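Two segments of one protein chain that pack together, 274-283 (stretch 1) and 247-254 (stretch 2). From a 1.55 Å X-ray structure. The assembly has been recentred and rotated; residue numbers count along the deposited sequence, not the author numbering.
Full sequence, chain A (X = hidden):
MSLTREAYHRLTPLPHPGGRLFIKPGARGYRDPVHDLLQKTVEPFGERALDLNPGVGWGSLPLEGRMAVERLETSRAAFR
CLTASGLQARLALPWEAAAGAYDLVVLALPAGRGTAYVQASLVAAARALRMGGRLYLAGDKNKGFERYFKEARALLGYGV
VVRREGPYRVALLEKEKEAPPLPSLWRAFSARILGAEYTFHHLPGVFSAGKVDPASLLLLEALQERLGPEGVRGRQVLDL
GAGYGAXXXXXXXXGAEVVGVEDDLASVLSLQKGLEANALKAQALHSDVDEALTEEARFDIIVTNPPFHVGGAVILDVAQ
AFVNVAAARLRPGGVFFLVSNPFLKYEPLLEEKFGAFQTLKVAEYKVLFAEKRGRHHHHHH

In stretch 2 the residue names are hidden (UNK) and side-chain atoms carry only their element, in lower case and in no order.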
# COMPACT_ATOMS: atom_id res chain seq x y z
N GLY A 274 6.48 11.83 10.16
CA GLY A 274 7.14 12.95 9.47
C GLY A 274 6.51 14.30 9.78
O GLY A 274 7.21 15.27 10.04
N LEU A 275 5.17 14.36 9.77
CA LEU A 275 4.47 15.61 10.13
C LEU A 275 4.85 16.08 11.54
O LEU A 275 5.14 17.29 11.76
CB LEU A 275 2.94 15.43 10.04
CG LEU A 275 2.38 15.28 8.62
CD1 LEU A 275 0.99 14.69 8.66
CD2 LEU A 275 2.45 16.62 7.83
N GLU A 276 4.88 15.14 12.48
CA GLU A 276 5.24 15.43 13.87
C GLU A 276 6.66 15.94 13.98
O GLU A 276 6.93 16.92 14.69
CB GLU A 276 5.11 14.17 14.71
CG GLU A 276 3.69 13.72 14.95
CD GLU A 276 3.60 12.26 15.41
OE1 GLU A 276 4.61 11.73 15.94
OE2 GLU A 276 2.51 11.66 15.26
N ALA A 277 7.57 15.26 13.28
CA ALA A 277 9.00 15.57 13.36
C ALA A 277 9.34 16.94 12.78
O ALA A 277 10.36 17.55 13.14
CB ALA A 277 9.81 14.49 12.65
N ASN A 278 8.50 17.42 11.87
CA ASN A 278 8.73 18.68 11.18
C ASN A 278 7.87 19.87 11.70
O ASN A 278 7.80 20.91 11.01
CB ASN A 278 8.60 18.48 9.66
CG ASN A 278 9.74 17.62 9.08
OD1 ASN A 278 10.76 18.16 8.62
ND2 ASN A 278 9.60 16.30 9.15
N ALA A 279 7.19 19.69 12.87
CA ALA A 279 6.32 20.76 13.43
C ALA A 279 5.25 21.22 12.46
O ALA A 279 4.94 22.41 12.30
CB ALA A 279 7.15 21.94 13.97
N LEU A 280 4.67 20.23 11.77
CA LEU A 280 3.64 20.42 10.70
C LEU A 280 2.32 19.68 10.94
O LEU A 280 2.33 18.59 11.51
CB LEU A 280 4.19 19.98 9.33
CG LEU A 280 5.30 20.82 8.68
CD1 LEU A 280 5.89 20.13 7.46
CD2 LEU A 280 4.77 22.21 8.29
N LYS A 281 1.20 20.24 10.48
CA LYS A 281 -0.12 19.62 10.68
C LYS A 281 -0.79 19.30 9.35
O LYS A 281 -0.85 20.12 8.44
CB LYS A 281 -1.05 20.54 11.50
CG LYS A 281 -0.78 20.58 13.01
CD LYS A 281 0.40 21.47 13.36
CE LYS A 281 0.77 21.38 14.84
NZ LYS A 281 2.18 21.79 15.04
N ALA A 282 -1.29 18.07 9.26
CA ALA A 282 -2.10 17.62 8.13
C ALA A 282 -2.89 16.39 8.55
O ALA A 282 -2.54 15.72 9.53
CB ALA A 282 -1.22 17.30 6.90
N GLN A 283 -3.95 16.09 7.81
CA GLN A 283 -4.72 14.89 8.06
C GLN A 283 -4.10 13.78 7.26
O GLN A 283 -3.93 13.92 6.05
CB GLN A 283 -6.17 15.07 7.66
CG GLN A 283 -6.88 16.15 8.47
CD GLN A 283 -8.34 16.24 8.13
OE1 GLN A 283 -9.12 15.31 8.38
NE2 GLN A 283 -8.73 17.36 7.54
N UNK A 247 5.02 15.10 -1.05
CA UNK A 247 4.20 16.26 -1.46
C UNK A 247 3.51 16.92 -0.27
O UNK A 247 3.38 18.14 -0.20
c UNK A 247 3.65 15.14 -3.75
c UNK A 247 3.14 15.86 -2.50
c UNK A 247 4.69 15.98 -4.51
c UNK A 247 2.51 14.77 -4.69
N UNK A 248 3.06 16.08 0.66
CA UNK A 248 2.25 16.51 1.80
C UNK A 248 2.98 17.51 2.70
O UNK A 248 2.42 18.54 3.06
o UNK A 248 1.54 14.17 1.84
c UNK A 248 1.86 15.31 2.67
c UNK A 248 0.70 15.69 3.63
N UNK A 249 4.21 17.18 3.07
CA UNK A 249 4.95 18.04 4.02
C UNK A 249 5.24 19.42 3.45
O UNK A 249 4.92 20.42 4.10
c UNK A 249 7.41 16.19 6.45
c UNK A 249 6.22 17.35 4.56
c UNK A 249 5.18 15.33 5.72
c UNK A 249 6.05 16.57 5.88
N UNK A 250 5.84 19.49 2.23
CA UNK A 250 6.07 20.82 1.64
C UNK A 250 4.79 21.63 1.47
O UNK A 250 4.79 22.81 1.79
c UNK A 250 7.35 19.19 0.49
c UNK A 250 6.41 18.43 1.39
c UNK A 250 6.68 20.48 0.27
N UNK A 251 3.71 21.00 1.00
CA UNK A 251 2.46 21.75 0.85
C UNK A 251 1.91 22.27 2.19
O UNK A 251 1.37 23.38 2.25
c UNK A 251 0.90 19.68 -2.03
c UNK A 251 1.42 20.95 0.06
c UNK A 251 1.80 20.74 -1.42
c UNK A 251 1.77 22.04 -2.24
N UNK A 252 2.06 21.48 3.25
CA UNK A 252 1.67 21.92 4.61
C UNK A 252 2.56 23.06 5.06
O UNK A 252 2.08 24.05 5.64
c UNK A 252 1.75 20.78 5.61
N UNK A 253 3.86 22.93 4.78
CA UNK A 253 4.83 23.98 5.12
C UNK A 253 4.51 25.30 4.41
O UNK A 253 4.68 26.38 4.97
c UNK A 253 8.90 23.17 7.67
n UNK A 253 9.01 22.20 8.57
c UNK A 253 6.26 23.52 4.82
c UNK A 253 7.41 24.51 5.14
n UNK A 253 7.74 23.80 7.53
n UNK A 253 9.96 23.52 6.94
c UNK A 253 7.48 24.91 6.61
N UNK A 254 4.00 25.19 3.18
CA UNK A 254 3.59 26.35 2.38
C UNK A 254 2.25 26.94 2.84
O UNK A 254 1.79 27.93 2.28
s UNK A 254 4.69 24.85 -1.40
c UNK A 254 3.53 26.00 0.89
c UNK A 254 4.43 26.30 -2.42
c UNK A 254 4.87 25.60 0.25
O HOH W 1 11.10 20.76 8.72

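Position 247 carries four side-chain carbons, forked at the second. They are out of reach of stretch 1, so the identification rests on shape alone: a fork one carbon beyond CB is Leu247. Its backbone O accepts from N of position 251 at 3.1 Å.

At position 248 one carbon bears an oxygen and a second carbon. CB points toward stretch 1, and the methyl carbon faces Ala282. Branching at CB with a hydroxyl gives Thr248. The methyl CG2 lies 4.1 Å from Ala282 CB; OG1 is hydrogen-bonded elsewhere in the structure.

Position 249 again has four carbons forked at the second. Its CA-to-CB bond runs sideways, yet the end of the side chain turns in: one branch end meets Leu275 and the other meets Gly274 and Asn278. The fork makes it Leu249, with chi1 at -93°, between wells, and chi2 p. CD1 is 3.7 Å from Leu275 CD2, while CD2 is 3.7 Å from Gly274 O and 3.5 Å from Asn278 ND2. It is the most heavily covered residue of the contact, at 87 Å².

Position 250 has three carbons closing a ring onto the backbone N. CB points away and nothing touches stretch 1. The ring identifies Pro250.

Position 251 shows four carbons forked at the second, also without a contact, so Leu251.

At position 252 a single carbon, CB, points toward stretch 1 and sits 3.9 Å from Lys281 O and 4.3 Å from Leu280 CD2. A lone CB means Ala252.

At position 253 three carbons lead to a nitrogen, then to a carbon carrying two more nitrogens. A terminal nitrogen reaches Asn278 O, and the chain nitrogen lies beside Leu280. The group is a guanidinium, and so the residue is Arg253. NH2 donates to Asn278 O (3.0 Å, N-H...acceptor angle 139°), and NE lies 3.5 Å from Leu280 CD2. Both neighbours approach the guanidinium at its edge, near its plane.

Position 254 is an unbranched run of two carbons, a sulfur and a carbon; its CB points away from stretch 1, which it does not touch. The sulfur within the chain gives Met254.

The contact combines an apolar centre with a polar margin. Leu280, with chi1 m and chi2 t, points toward the helix: its CD1 is 3.9 Å from Leu249 CG, and its CD2 is 4.0 Å from Ala252 C. The small side chain of Ala252 accompanies a close backbone approach, 6.6 Å between Leu280 CA and Ala252 CA. Asn278, the first residue to leave helical phi/psi, closes its own turn as Asn278 ND2 donates to Gly274 O at 2.8 Å, while its backbone O receives Arg253. Water 1 adds a bridge, accepting from Arg253 NH2 at 2.5 Å and donating to Asn278 OD1 at 2.6 Å. In all, 425 Å² is buried.

Stretch 2 (247-254) LTLPLARM
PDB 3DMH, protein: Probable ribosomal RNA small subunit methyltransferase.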